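Local coordinates for lipolytic protein G-D-S-L family (Chitinophaga pinensis, PDB 4Q7Q) that is of unknown function but, as a member of the GDSL branch of the SGNH hydrolases, probably hydrolyses ester bonds, possibly as a lipase, at residues Trp8-Ile11 and Ile15-Leu18; Thr35-Asn38 and Asn43-Tyr46; Asn38-Asn43 and Ala250-Phe255. All blocks are in the same frame, centred on the assembly; numbering follows the deposited sequence. Where two conformers were deposited one is given.

Contact 1: Trp8-Ile11 and Ile15-Leu18; sequences WVAI and ITYL
A10 on strand 6-12 and T16 on helix 14-17 meet through a single methyl group. T16 CG2 rests 3.6 Å from A10 O and 4.0 Å from A10 CB, so it bears on both the carbonyl and the methyl of one strand residue. I11 is reached through its backbone: its carbonyl O lies 4.3 Å from T16 OG1, a loose approach and not a bond. The first torsion of T16 (chi1 -61°) divides the work of its two branches, for CG2 stands anti to the backbone N and faces the strand while OG1 stays beside that N and is hydrogen-bonded to Y33 OH. A10 CB also lies over one face of the W8 indole, 3.5 Å above the plane and offset toward the rim. W8 NE1 in turn bonds S75 OG on the next strand. S14, at the start of the same short helix as T16, is placed with H238 and D235 in a way consistent with the catalytic triad of SGNH hydrolases; T16 is close by but makes no contact with them. Strand 6-12 runs between strands 44-50 and 73-77 of the parallel sheet, and L34 of helix 33-40 also packs on A10.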
loop_
_atom_site.group_PDB
_atom_site.type_symbol
_atom_site.label_atom_id
_atom_site.label_comp_id
_atom_site.label_asym_id
_atom_site.label_seq_id
_atom_site.Cartn_x
_atom_site.Cartn_y
_atom_site.Cartn_z
ATOM N N TRP A 8 -15.411 -10.601 -0.015
ATOM C CA TRP A 8 -14.612 -9.432 0.321
ATOM C C TRP A 8 -13.837 -8.968 -0.900
ATOM O O TRP A 8 -12.961 -9.681 -1.386
ATOM C CB TRP A 8 -13.638 -9.789 1.447
ATOM C CG TRP A 8 -12.473 -8.843 1.629
ATOM C CD1 TRP A 8 -12.475 -7.480 1.483
ATOM C CD2 TRP A 8 -11.133 -9.208 1.969
ATOM N NE1 TRP A 8 -11.219 -6.979 1.735
ATOM C CE2 TRP A 8 -10.376 -8.021 2.027
ATOM C CE3 TRP A 8 -10.497 -10.427 2.234
ATOM C CZ2 TRP A 8 -9.016 -8.018 2.336
ATOM C CZ3 TRP A 8 -9.151 -10.422 2.544
ATOM C CH2 TRP A 8 -8.425 -9.223 2.598
ATOM N N VAL A 9 -14.167 -7.775 -1.387
ATOM C CA VAL A 9 -13.441 -7.162 -2.491
ATOM C C VAL A 9 -12.332 -6.282 -1.926
ATOM O O VAL A 9 -12.594 -5.339 -1.170
ATOM C CB VAL A 9 -14.373 -6.334 -3.400
ATOM C CG1 VAL A 9 -13.578 -5.544 -4.429
ATOM C CG2 VAL A 9 -15.368 -7.247 -4.088
ATOM N N ALA A 10 -11.089 -6.623 -2.260
ATOM C CA ALA A 10 -9.937 -5.862 -1.805
ATOM C C ALA A 10 -9.466 -4.951 -2.927
ATOM O O ALA A 10 -8.869 -5.409 -3.895
ATOM C CB ALA A 10 -8.816 -6.803 -1.372
ATOM N N ILE A 11 -9.751 -3.660 -2.795
ATOM C CA ILE A 11 -9.352 -2.675 -3.790
ATOM C C ILE A 11 -7.993 -2.136 -3.380
ATOM O O ILE A 11 -7.772 -1.802 -2.211
ATOM C CB ILE A 11 -10.384 -1.527 -3.877
ATOM C CG1 ILE A 11 -11.730 -2.088 -4.331
ATOM C CG2 ILE A 11 -9.909 -0.406 -4.820
ATOM C CD1 ILE A 11 -12.859 -1.105 -4.267
ATOM N N ILE A 15 0.507 -3.496 -3.685
ATOM C CA ILE A 15 0.562 -4.195 -2.407
ATOM C C ILE A 15 -0.569 -5.233 -2.292
ATOM O O ILE A 15 -0.391 -6.293 -1.691
ATOM C CB ILE A 15 0.605 -3.192 -1.246
ATOM C CG1 ILE A 15 1.921 -2.412 -1.323
ATOM C CG2 ILE A 15 0.464 -3.878 0.099
ATOM C CD1 ILE A 15 2.012 -1.216 -0.401
ATOM N N THR A 16 -1.701 -4.944 -2.935
ATOM C CA THR A 16 -2.844 -5.852 -2.995
ATOM C C THR A 16 -2.706 -6.818 -4.163
ATOM O O THR A 16 -2.868 -8.026 -4.005
ATOM C CB THR A 16 -4.144 -5.045 -3.119
ATOM O OG1 THR A 16 -4.266 -4.211 -1.962
ATOM C CG2 THR A 16 -5.360 -5.955 -3.237
ATOM N N TYR A 17 -2.414 -6.267 -5.334
ATOM C CA TYR A 17 -2.201 -7.049 -6.549
ATOM C C TYR A 17 -1.266 -8.250 -6.350
ATOM O O TYR A 17 -1.563 -9.369 -6.793
ATOM C CB TYR A 17 -1.628 -6.127 -7.625
ATOM C CG TYR A 17 -1.153 -6.826 -8.885
ATOM C CD1 TYR A 17 -2.029 -7.083 -9.936
ATOM C CD2 TYR A 17 0.184 -7.195 -9.035
ATOM C CE1 TYR A 17 -1.590 -7.706 -11.095
ATOM C CE2 TYR A 17 0.631 -7.814 -10.178
ATOM C CZ TYR A 17 -0.259 -8.069 -11.211
ATOM O OH TYR A 17 0.186 -8.690 -12.356
ATOM N N LEU A 18 -0.147 -8.012 -5.669
ATOM C CA LEU A 18 0.918 -9.000 -5.564
ATOM C C LEU A 18 0.536 -10.241 -4.767
ATOM O O LEU A 18 1.245 -11.243 -4.826
ATOM C CB LEU A 18 2.176 -8.367 -4.964
ATOM C CG LEU A 18 2.899 -7.393 -5.898
ATOM C CD1 LEU A 18 3.939 -6.540 -5.143
ATOM C CD2 LEU A 18 3.520 -8.138 -7.083
#

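Contact 2: Thr35-Asn38 and Asn43-Tyr46; sequences TRLN and NLKY
The Y46 ring has the backbone N of T35 standing obliquely to it, 4.1 Å from Y46 CE2, and a water at its edge, in the ring plane. The contact is an alpha-to-beta connection of the flavodoxin-like alpha/beta fold of SGNH hydrolases, in which helix 33-40 turns back into strand 44-50, an outermost strand of the parallel sheet. The water joins T35 to Y46: it donates to Y46 OH at 2.8 Å and is hydrogen-bonded to T35 OG1 at 2.7 Å. The two hydroxyl oxygens, T35 OG1 and Y46 OH, are 3.9 Å apart, with the water bridging them, and their side chains run alongside each other in the same direction. Y46 OH is also hydrogen-bonded to D20 OD2, and T35 N to N19 OD1, so N19 and D20, shortly after helix 14-17, complete this polar end. In the middle, L37 CD1 packs 3.9 Å from L44 CB, the two leucine side chains crossing obliquely; W8 of the neighbouring strand touches both. With CG of N38 anti to its backbone N (chi1 170°), the side-chain amide reaches across to the first residue of the strand. An alanine here would remove the amide and is likely to leave L44 O without this donor, weakening the tie between the helix and the start of the strand. The amide does not meet the carbonyl squarely: N38 ND2 donates to L44 O over 2.8 Å with an N-H...O angle of 145°, the donor tilted 30° from the carbonyl plane.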
loop_
_atom_site.group_PDB
_atom_site.type_symbol
_atom_site.label_atom_id
_atom_site.label_comp_id
_atom_site.label_asym_id
_atom_site.label_seq_id
_atom_site.Cartn_x
_atom_site.Cartn_y
_atom_site.Cartn_z
ATOM N N THR A 35 -4.321 -13.543 1.375
ATOM C CA THR A 35 -4.184 -14.955 1.728
ATOM C C THR A 35 -4.086 -15.112 3.239
ATOM O O THR A 35 -4.774 -15.940 3.833
ATOM C CB THR A 35 -2.951 -15.560 1.036
ATOM O OG1 THR A 35 -3.131 -15.485 -0.385
ATOM C CG2 THR A 35 -2.718 -17.018 1.457
ATOM N N ARG A 36 -3.253 -14.290 3.871
ATOM C CA ARG A 36 -3.075 -14.373 5.314
ATOM C C ARG A 36 -4.331 -13.961 6.082
ATOM O O ARG A 36 -4.654 -14.564 7.103
ATOM C CB ARG A 36 -1.873 -13.546 5.750
ATOM C CG ARG A 36 -0.563 -14.074 5.205
ATOM C CD ARG A 36 0.621 -13.188 5.610
ATOM N NE ARG A 36 1.879 -13.701 5.073
ATOM C CZ ARG A 36 2.562 -14.702 5.616
ATOM N NH1 ARG A 36 3.688 -15.123 5.059
ATOM N NH2 ARG A 36 2.117 -15.284 6.723
ATOM N N LEU A 37 -5.039 -12.942 5.594
ATOM C CA LEU A 37 -6.303 -12.550 6.222
ATOM C C LEU A 37 -7.261 -13.738 6.216
ATOM O O LEU A 37 -7.880 -14.060 7.233
ATOM C CB LEU A 37 -6.939 -11.349 5.502
ATOM C CG LEU A 37 -8.239 -10.731 6.056
ATOM C CD1 LEU A 37 -9.520 -11.571 5.791
ATOM C CD2 LEU A 37 -8.100 -10.423 7.542
ATOM N N ASN A 38 -7.398 -14.375 5.061
ATOM C CA ASN A 38 -8.279 -15.526 4.943
ATOM C C ASN A 38 -7.888 -16.686 5.860
ATOM O O ASN A 38 -8.747 -17.404 6.339
ATOM C CB ASN A 38 -8.396 -15.970 3.479
ATOM C CG ASN A 38 -9.094 -17.305 3.332
ATOM O OD1 ASN A 38 -8.442 -18.332 3.140
ATOM N ND2 ASN A 38 -10.424 -17.299 3.431
ATOM N N ASN A 43 -13.874 -17.589 6.672
ATOM C CA ASN A 43 -15.148 -17.307 6.018
ATOM C C ASN A 43 -15.090 -16.111 5.065
ATOM O O ASN A 43 -16.058 -15.838 4.347
ATOM C CB ASN A 43 -16.241 -17.074 7.060
ATOM C CG ASN A 43 -15.919 -15.919 7.985
ATOM O OD1 ASN A 43 -14.837 -15.862 8.573
ATOM N ND2 ASN A 43 -16.849 -14.983 8.107
ATOM N N LEU A 44 -13.965 -15.398 5.061
ATOM C CA LEU A 44 -13.805 -14.228 4.201
ATOM C C LEU A 44 -13.192 -14.657 2.874
ATOM O O LEU A 44 -12.063 -15.148 2.829
ATOM C CB LEU A 44 -12.932 -13.173 4.889
ATOM C CG LEU A 44 -13.624 -12.124 5.773
ATOM C CD1 LEU A 44 -14.392 -11.106 4.925
ATOM C CD2 LEU A 44 -14.541 -12.772 6.796
ATOM N N LYS A 45 -13.952 -14.484 1.799
ATOM C CA LYS A 45 -13.542 -14.938 0.479
ATOM C C LYS A 45 -13.107 -13.753 -0.364
ATOM O O LYS A 45 -13.946 -12.977 -0.835
ATOM C CB LYS A 45 -14.703 -15.658 -0.199
ATOM C CG LYS A 45 -15.278 -16.784 0.637
ATOM C CD LYS A 45 -14.272 -17.911 0.832
ATOM C CE LYS A 45 -14.885 -19.051 1.629
ATOM N NZ LYS A 45 -13.983 -20.231 1.660
ATOM N N TYR A 46 -11.802 -13.614 -0.562
ATOM C CA TYR A 46 -11.282 -12.417 -1.213
ATOM C C TYR A 46 -11.440 -12.388 -2.721
ATOM O O TYR A 46 -11.400 -13.419 -3.403
ATOM C CB TYR A 46 -9.826 -12.122 -0.814
ATOM C CG TYR A 46 -8.752 -12.973 -1.473
ATOM C CD1 TYR A 46 -8.344 -12.741 -2.788
ATOM C CD2 TYR A 46 -8.097 -13.969 -0.757
ATOM C CE1 TYR A 46 -7.356 -13.512 -3.385
ATOM C CE2 TYR A 46 -7.091 -14.732 -1.340
ATOM C CZ TYR A 46 -6.731 -14.506 -2.655
ATOM O OH TYR A 46 -5.729 -15.268 -3.223
HETATM O O HOH W 1 -4.492 -17.386 -1.785
#

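Contact 3: Asn38-Asn43 and Ala250-Phe255; sequences NEILPN and ALADVF
Two helices of the alpha/beta fold, 33-40 and 241-257, come together where the first one ends, and I40, L41, A252 and F255 make the contact. I40 CG2 sits 3.8 Å from A252 CB, with I40 CD1 a little farther from the same methyl. L41, the first residue to leave helical backbone angles, directs its side chain at the second helix. Its CD1 does most of the touching: it lies 3.7 Å from F255 CB, 4.1 Å from A252 CB and 4.0 Å from A252 O. Carrying CG beside the backbone N and anti to the carbonyl carbon (chi1 -54°), L41 comes at a slant to F255, and its CD1 reaches the edge of the phenyl ring, near the ring plane. One face of that ring is covered from within its own helix by L251 CD1, 3.7 Å above the plane and offset toward the rim. Beyond the two segments, the F255 ring meets W8 edge-to-face, and L37 packs on both A252 and F255. Between these two segments the contact is carried by methyl groups, a phenylalanine CB and ring edge, and one backbone carbonyl, which implies that shape and burial of apolar surface, not hydrogen bonding, join the end of helix 33-40 to helix 241-257 here.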
loop_
_atom_site.group_PDB
_atom_site.type_symbol
_atom_site.label_atom_id
_atom_site.label_comp_id
_atom_site.label_asym_id
_atom_site.label_seq_id
_atom_site.Cartn_x
_atom_site.Cartn_y
_atom_site.Cartn_z
ATOM N N ASN A 38 -7.398 -14.375 5.061
ATOM C CA ASN A 38 -8.279 -15.526 4.943
ATOM C C ASN A 38 -7.888 -16.686 5.860
ATOM O O ASN A 38 -8.747 -17.404 6.339
ATOM C CB ASN A 38 -8.396 -15.970 3.479
ATOM C CG ASN A 38 -9.094 -17.305 3.332
ATOM O OD1 ASN A 38 -8.442 -18.332 3.140
ATOM N ND2 ASN A 38 -10.424 -17.299 3.431
ATOM N N GLU A 39 -6.599 -16.861 6.133
ATOM C CA GLU A 39 -6.207 -17.904 7.082
ATOM C C GLU A 39 -6.724 -17.590 8.485
ATOM O O GLU A 39 -7.116 -18.489 9.225
ATOM C CB GLU A 39 -4.692 -18.092 7.104
ATOM C CG GLU A 39 -4.123 -18.625 5.805
ATOM C CD GLU A 39 -2.604 -18.726 5.810
ATOM O OE1 GLU A 39 -1.948 -18.087 6.665
ATOM O OE2 GLU A 39 -2.067 -19.455 4.953
ATOM N N ILE A 40 -6.718 -16.313 8.845
ATOM C CA ILE A 40 -7.208 -15.892 10.153
ATOM C C ILE A 40 -8.740 -15.961 10.206
ATOM O O ILE A 40 -9.321 -16.447 11.183
ATOM C CB ILE A 40 -6.726 -14.468 10.475
ATOM C CG1 ILE A 40 -5.195 -14.406 10.414
ATOM C CG2 ILE A 40 -7.229 -14.021 11.839
ATOM C CD1 ILE A 40 -4.632 -12.989 10.377
ATOM N N LEU A 41 -9.382 -15.477 9.146
ATOM C CA LEU A 41 -10.836 -15.465 9.040
ATOM C C LEU A 41 -11.261 -16.244 7.799
ATOM O O LEU A 41 -11.461 -15.661 6.734
ATOM C CB LEU A 41 -11.357 -14.028 8.974
ATOM C CG LEU A 41 -10.898 -13.121 10.119
ATOM C CD1 LEU A 41 -11.379 -11.699 9.906
ATOM C CD2 LEU A 41 -11.346 -13.659 11.490
ATOM N N PRO A 42 -11.403 -17.573 7.939
ATOM C CA PRO A 42 -11.596 -18.452 6.778
ATOM C C PRO A 42 -12.928 -18.285 6.055
ATOM O O PRO A 42 -13.077 -18.780 4.937
ATOM C CB PRO A 42 -11.455 -19.860 7.367
ATOM C CG PRO A 42 -11.743 -19.713 8.833
ATOM C CD PRO A 42 -11.225 -18.334 9.190
ATOM N N ASN A 43 -13.874 -17.589 6.672
ATOM C CA ASN A 43 -15.148 -17.307 6.018
ATOM C C ASN A 43 -15.090 -16.111 5.065
ATOM O O ASN A 43 -16.058 -15.838 4.347
ATOM C CB ASN A 43 -16.241 -17.074 7.060
ATOM C CG ASN A 43 -15.919 -15.919 7.985
ATOM O OD1 ASN A 43 -14.837 -15.862 8.573
ATOM N ND2 ASN A 43 -16.849 -14.983 8.107
ATOM N N ALA A 250 -3.785 -6.737 11.493
ATOM C CA ALA A 250 -4.435 -5.459 11.762
ATOM C C ALA A 250 -5.796 -5.418 11.078
ATOM O O ALA A 250 -6.779 -4.940 11.650
ATOM C CB ALA A 250 -3.562 -4.307 11.288
ATOM N N LEU A 251 -5.848 -5.931 9.852
ATOM C CA LEU A 251 -7.089 -5.950 9.093
ATOM C C LEU A 251 -8.092 -6.903 9.729
ATOM O O LEU A 251 -9.282 -6.599 9.817
ATOM C CB LEU A 251 -6.818 -6.343 7.640
ATOM C CG LEU A 251 -8.024 -6.344 6.698
ATOM C CD1 LEU A 251 -8.729 -4.989 6.716
ATOM C CD2 LEU A 251 -7.618 -6.723 5.276
ATOM N N ALA A 252 -7.602 -8.048 10.189
ATOM C CA ALA A 252 -8.477 -9.016 10.839
ATOM C C ALA A 252 -9.147 -8.444 12.089
ATOM O O ALA A 252 -10.321 -8.712 12.333
ATOM C CB ALA A 252 -7.726 -10.311 11.158
ATOM N N ASP A 253 -8.414 -7.643 12.861
ATOM C CA ASP A 253 -8.981 -7.012 14.053
ATOM C C ASP A 253 -10.175 -6.125 13.697
ATOM O O ASP A 253 -11.200 -6.138 14.376
ATOM C CB ASP A 253 -7.925 -6.185 14.795
ATOM C CG ASP A 253 -6.851 -7.043 15.440
ATOM O OD1 ASP A 253 -7.087 -8.253 15.637
ATOM O OD2 ASP A 253 -5.772 -6.501 15.764
ATOM N N VAL A 254 -10.033 -5.347 12.630
ATOM C CA VAL A 254 -11.110 -4.466 12.194
ATOM C C VAL A 254 -12.313 -5.264 11.675
ATOM O O VAL A 254 -13.464 -4.957 11.994
ATOM C CB VAL A 254 -10.614 -3.484 11.127
ATOM C CG1 VAL A 254 -11.789 -2.777 10.473
ATOM C CG2 VAL A 254 -9.653 -2.479 11.754
ATOM N N PHE A 255 -12.048 -6.294 10.883
ATOM C CA PHE A 255 -13.122 -7.159 10.411
ATOM C C PHE A 255 -13.883 -7.764 11.587
ATOM O O PHE A 255 -15.114 -7.828 11.563
ATOM C CB PHE A 255 -12.577 -8.257 9.494
ATOM C CG PHE A 255 -12.290 -7.796 8.086
ATOM C CD1 PHE A 255 -12.575 -6.500 7.680
ATOM C CD2 PHE A 255 -11.742 -8.670 7.164
ATOM C CE1 PHE A 255 -12.323 -6.084 6.377
ATOM C CE2 PHE A 255 -11.482 -8.261 5.865
ATOM C CZ PHE A 255 -11.775 -6.963 5.470
#

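In the fold
All three contacts lie in the alpha/beta part of the chain. Contact 1 is complete before contact 2 begins, whereas contacts 2 and 3 both begin in helix 33-40 and share N38 and N43; contact 3 then spans more than 200 residues to helix 241-257. The centres of contacts 2 and 3 are about 7 Å apart, those of 1 and 2 about 11 Å, and those of 1 and 3 about 14 Å. Contacts 1 and 2 reach neighbouring strands of the parallel sheet. W8 packs against residues of both other contacts, so it links strand 6-12 to helices 33-40 and 241-257, which pack together on this part of the sheet.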